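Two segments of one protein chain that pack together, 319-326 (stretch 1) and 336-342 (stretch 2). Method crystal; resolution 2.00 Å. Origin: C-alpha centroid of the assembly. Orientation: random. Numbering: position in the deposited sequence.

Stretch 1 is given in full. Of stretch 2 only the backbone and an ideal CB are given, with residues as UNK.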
# COMPACT_ATOMS: atom_id res chain seq x y z
N ALA A 319 -6.38 -8.72 -39.56
CA ALA A 319 -7.32 -9.17 -38.57
C ALA A 319 -6.61 -9.80 -37.37
O ALA A 319 -5.60 -10.50 -37.51
CB ALA A 319 -8.29 -10.18 -39.19
N PHE A 320 -7.13 -9.54 -36.19
CA PHE A 320 -6.63 -10.24 -35.01
C PHE A 320 -7.80 -10.54 -34.10
O PHE A 320 -8.82 -9.85 -34.16
CB PHE A 320 -5.56 -9.43 -34.29
CG PHE A 320 -6.06 -8.11 -33.70
CD1 PHE A 320 -6.63 -8.07 -32.41
CD2 PHE A 320 -5.89 -6.92 -34.39
CE1 PHE A 320 -7.05 -6.87 -31.86
CE2 PHE A 320 -6.32 -5.71 -33.85
CZ PHE A 320 -6.90 -5.69 -32.57
N LEU A 321 -7.65 -11.59 -33.30
CA LEU A 321 -8.63 -11.95 -32.29
C LEU A 321 -7.99 -11.84 -30.90
O LEU A 321 -6.90 -12.38 -30.67
CB LEU A 321 -9.13 -13.39 -32.52
CG LEU A 321 -10.06 -13.95 -31.42
CD1 LEU A 321 -11.37 -13.12 -31.37
CD2 LEU A 321 -10.34 -15.45 -31.63
N THR A 322 -8.68 -11.16 -29.99
CA THR A 322 -8.29 -11.17 -28.60
C THR A 322 -9.49 -11.51 -27.72
O THR A 322 -10.61 -11.04 -27.98
CB THR A 322 -7.65 -9.78 -28.18
OG1 THR A 322 -7.56 -9.71 -26.76
CG2 THR A 322 -8.57 -8.62 -28.50
N LEU A 323 -9.24 -12.34 -26.71
CA LEU A 323 -10.18 -12.59 -25.62
C LEU A 323 -9.55 -11.97 -24.38
O LEU A 323 -8.34 -12.03 -24.21
CB LEU A 323 -10.35 -14.09 -25.37
CG LEU A 323 -10.94 -15.06 -26.40
CD1 LEU A 323 -11.65 -16.26 -25.75
CD2 LEU A 323 -11.79 -14.42 -27.54
N ARG A 324 -10.35 -11.39 -23.50
CA ARG A 324 -9.77 -10.83 -22.29
C ARG A 324 -10.72 -11.03 -21.11
O ARG A 324 -11.94 -10.99 -21.28
CB ARG A 324 -9.44 -9.34 -22.49
CG ARG A 324 -10.59 -8.54 -23.15
CD ARG A 324 -10.45 -8.38 -24.69
NE ARG A 324 -9.07 -8.03 -25.00
CZ ARG A 324 -8.53 -6.84 -24.78
NH1 ARG A 324 -9.29 -5.83 -24.33
NH2 ARG A 324 -7.24 -6.65 -25.04
N LEU A 325 -10.14 -11.26 -19.93
CA LEU A 325 -10.83 -11.23 -18.65
C LEU A 325 -10.68 -9.90 -17.95
O LEU A 325 -9.57 -9.32 -17.85
CB LEU A 325 -10.29 -12.33 -17.73
CG LEU A 325 -10.73 -13.76 -18.12
CD1 LEU A 325 -9.84 -14.79 -17.45
CD2 LEU A 325 -12.24 -13.97 -17.76
N TRP A 326 -11.79 -9.40 -17.44
CA TRP A 326 -11.73 -8.26 -16.55
C TRP A 326 -11.84 -8.89 -15.18
O TRP A 326 -12.93 -9.09 -14.66
CB TRP A 326 -12.87 -7.26 -16.83
CG TRP A 326 -13.06 -6.98 -18.26
CD1 TRP A 326 -14.13 -7.38 -19.06
CD2 TRP A 326 -12.17 -6.26 -19.12
NE1 TRP A 326 -13.94 -6.92 -20.34
CE2 TRP A 326 -12.75 -6.22 -20.40
CE3 TRP A 326 -10.92 -5.61 -18.92
CZ2 TRP A 326 -12.14 -5.59 -21.49
CZ3 TRP A 326 -10.32 -4.96 -20.02
CH2 TRP A 326 -10.95 -4.97 -21.30
N UNK A 336 -6.46 -7.22 -15.71
CA UNK A 336 -6.79 -7.60 -17.07
C UNK A 336 -5.93 -8.82 -17.39
O UNK A 336 -4.76 -8.87 -16.99
CB UNK A 336 -6.56 -6.46 -18.06
N UNK A 337 -6.55 -9.81 -18.02
CA UNK A 337 -5.80 -10.92 -18.68
C UNK A 337 -6.14 -10.89 -20.15
O UNK A 337 -7.26 -11.27 -20.52
CB UNK A 337 -6.14 -12.28 -18.08
N UNK A 338 -5.20 -10.46 -20.99
CA UNK A 338 -5.47 -10.28 -22.42
C UNK A 338 -4.75 -11.34 -23.27
O UNK A 338 -3.53 -11.43 -23.27
CB UNK A 338 -5.04 -8.88 -22.86
N UNK A 339 -5.55 -12.16 -23.94
CA UNK A 339 -5.04 -13.29 -24.73
C UNK A 339 -5.07 -12.93 -26.20
O UNK A 339 -6.03 -12.30 -26.67
CB UNK A 339 -5.86 -14.56 -24.47
N UNK A 340 -4.03 -13.29 -26.94
CA UNK A 340 -4.05 -13.20 -28.40
C UNK A 340 -4.23 -14.61 -28.96
O UNK A 340 -3.54 -15.54 -28.54
CB UNK A 340 -2.77 -12.55 -28.94
N UNK A 341 -5.16 -14.76 -29.92
CA UNK A 341 -5.42 -16.07 -30.51
C UNK A 341 -5.34 -16.00 -32.02
O UNK A 341 -5.62 -14.97 -32.60
CB UNK A 341 -6.79 -16.60 -30.08
N UNK A 342 -4.96 -17.11 -32.64
CA UNK A 342 -4.91 -17.19 -34.11
C UNK A 342 -5.11 -18.66 -34.52
O UNK A 342 -4.81 -19.59 -33.74
CB UNK A 342 -3.59 -16.65 -34.65

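The strands run antiparallel, and the extended backbone of 336-341 sends successive side chains to alternate faces, those of Thr 322, Arg 324 and Trp 326 and of Leu 321, Leu 323 and Leu 325.

Position 336 lies across from Trp 326 in a non-hydrogen-bonded pair, and its CA-to-CB bond points to the tryptophan face. The ideal CB is 4.5 Å from Trp 326 CZ3, so an apolar side chain would suit the neighborhood of the indole; the extended backbone is compatible with a beta-branched residue such as valine or isoleucine, though leucine could also serve. The residue is Val 336, whose CG1 approaches Trp 326 CZ3 at 3.9 Å. Its CA also makes a CA-H...O contact with Leu 325 O, at 3.4 Å.

Position 337 is tied to Leu 325 by backbone hydrogen bonds in both directions, its N to Leu 325 O at 3.1 Å and its O from Leu 325 N at 2.9 Å. The ideal CB stands 4.2 Å from Leu 325 CB, an aliphatic neighbor that favors any apolar chain without dictating its length. Met 337 occupies it; CB packs against Leu 325 CB, while the rest of the side chain leads away from stretch 1.

Position 338 is the most polar site. Its ideal CB is 3.8 Å from Arg 324 NH2 and 4.7 Å from Thr 322 OG1, and Arg 324 NE already donates to Thr 322 OG1 at 2.9 Å. With the CA of 338 4.3 Å from Arg 324 CA, a short acceptor such as serine or threonine would fit, and an acidic group could answer the charge. In Ser 338, OG accepts a weak hydrogen bond from Arg 324 NH2 at 2.9 Å.

Position 339 pairs with Leu 323. Its N donates to Leu 323 O at 2.8 Å, and its O accepts both from Leu 323 N at 3.2 Å and from Thr 322 OG1 at 3.0 Å. These bonds fix the backbone and leave the side chain free to be chosen for the leucine face, where a large aliphatic or aromatic group would suit. Phe 339, with chi1 in m, brings its ring alongside Leu 325: CD1 of that leucine lies at the ring edge, 4.4 Å from Phe 339 CE1.

Position 340, opposite Thr 322, directs its CB to the threonine face, 4.5 Å from Leu 321 O. Little there selects a residue beyond the apolar CB of Phe 320 farther along; a beta-branched or aromatic side chain is plausible. Phe 340 reaches back with chi1 in t, bringing CE1 to 3.9 Å from Phe 320 CB, which sits at the ring edge.

At position 341, N donates to Leu 321 O at 3.0 Å. The ideal CB is 4.0 Å from Leu 321 CD2, with Leu 323 alongside, so a branched aliphatic fits well. Leu 341 touches both, CD1 lying 3.9 Å from Leu 323 CG; a water accepts from Leu 321 N and donates to Leu 341 O.

Position 342 points sideways with no neighbor in reach, so stretch 1 sets no preference; it is Val 342.

Stretch 2 336-342: VMSFFLV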
# COMPACT_ATOMS: atom_id res chain seq x y z
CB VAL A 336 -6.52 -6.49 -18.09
CG1 VAL A 336 -6.99 -6.93 -19.53
CG2 VAL A 336 -7.18 -5.18 -17.68
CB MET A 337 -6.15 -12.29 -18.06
CG MET A 337 -6.13 -12.21 -16.49
SD MET A 337 -5.97 -13.83 -15.73
CE MET A 337 -6.21 -13.40 -13.96
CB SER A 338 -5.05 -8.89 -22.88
OG SER A 338 -5.37 -8.75 -24.25
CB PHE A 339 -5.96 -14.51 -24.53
CG PHE A 339 -6.07 -15.00 -23.10
CD1 PHE A 339 -6.93 -14.39 -22.18
CD2 PHE A 339 -5.35 -16.14 -22.69
CE1 PHE A 339 -7.06 -14.87 -20.85
CE2 PHE A 339 -5.48 -16.66 -21.41
CZ PHE A 339 -6.32 -16.02 -20.46
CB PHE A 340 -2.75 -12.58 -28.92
CG PHE A 340 -2.55 -12.73 -30.42
CD1 PHE A 340 -3.27 -11.94 -31.31
CD2 PHE A 340 -1.69 -13.69 -30.92
CE1 PHE A 340 -3.11 -12.07 -32.70
CE2 PHE A 340 -1.52 -13.86 -32.33
CZ PHE A 340 -2.24 -13.03 -33.21
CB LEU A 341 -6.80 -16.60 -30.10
CG LEU A 341 -7.03 -16.91 -28.60
CD1 LEU A 341 -7.42 -15.69 -27.89
CD2 LEU A 341 -8.11 -17.99 -28.45
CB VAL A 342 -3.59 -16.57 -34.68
CG1 VAL A 342 -2.35 -17.40 -34.27
CG2 VAL A 342 -3.66 -16.32 -36.22
O HOH W 1 -5.61 -13.50 -34.94
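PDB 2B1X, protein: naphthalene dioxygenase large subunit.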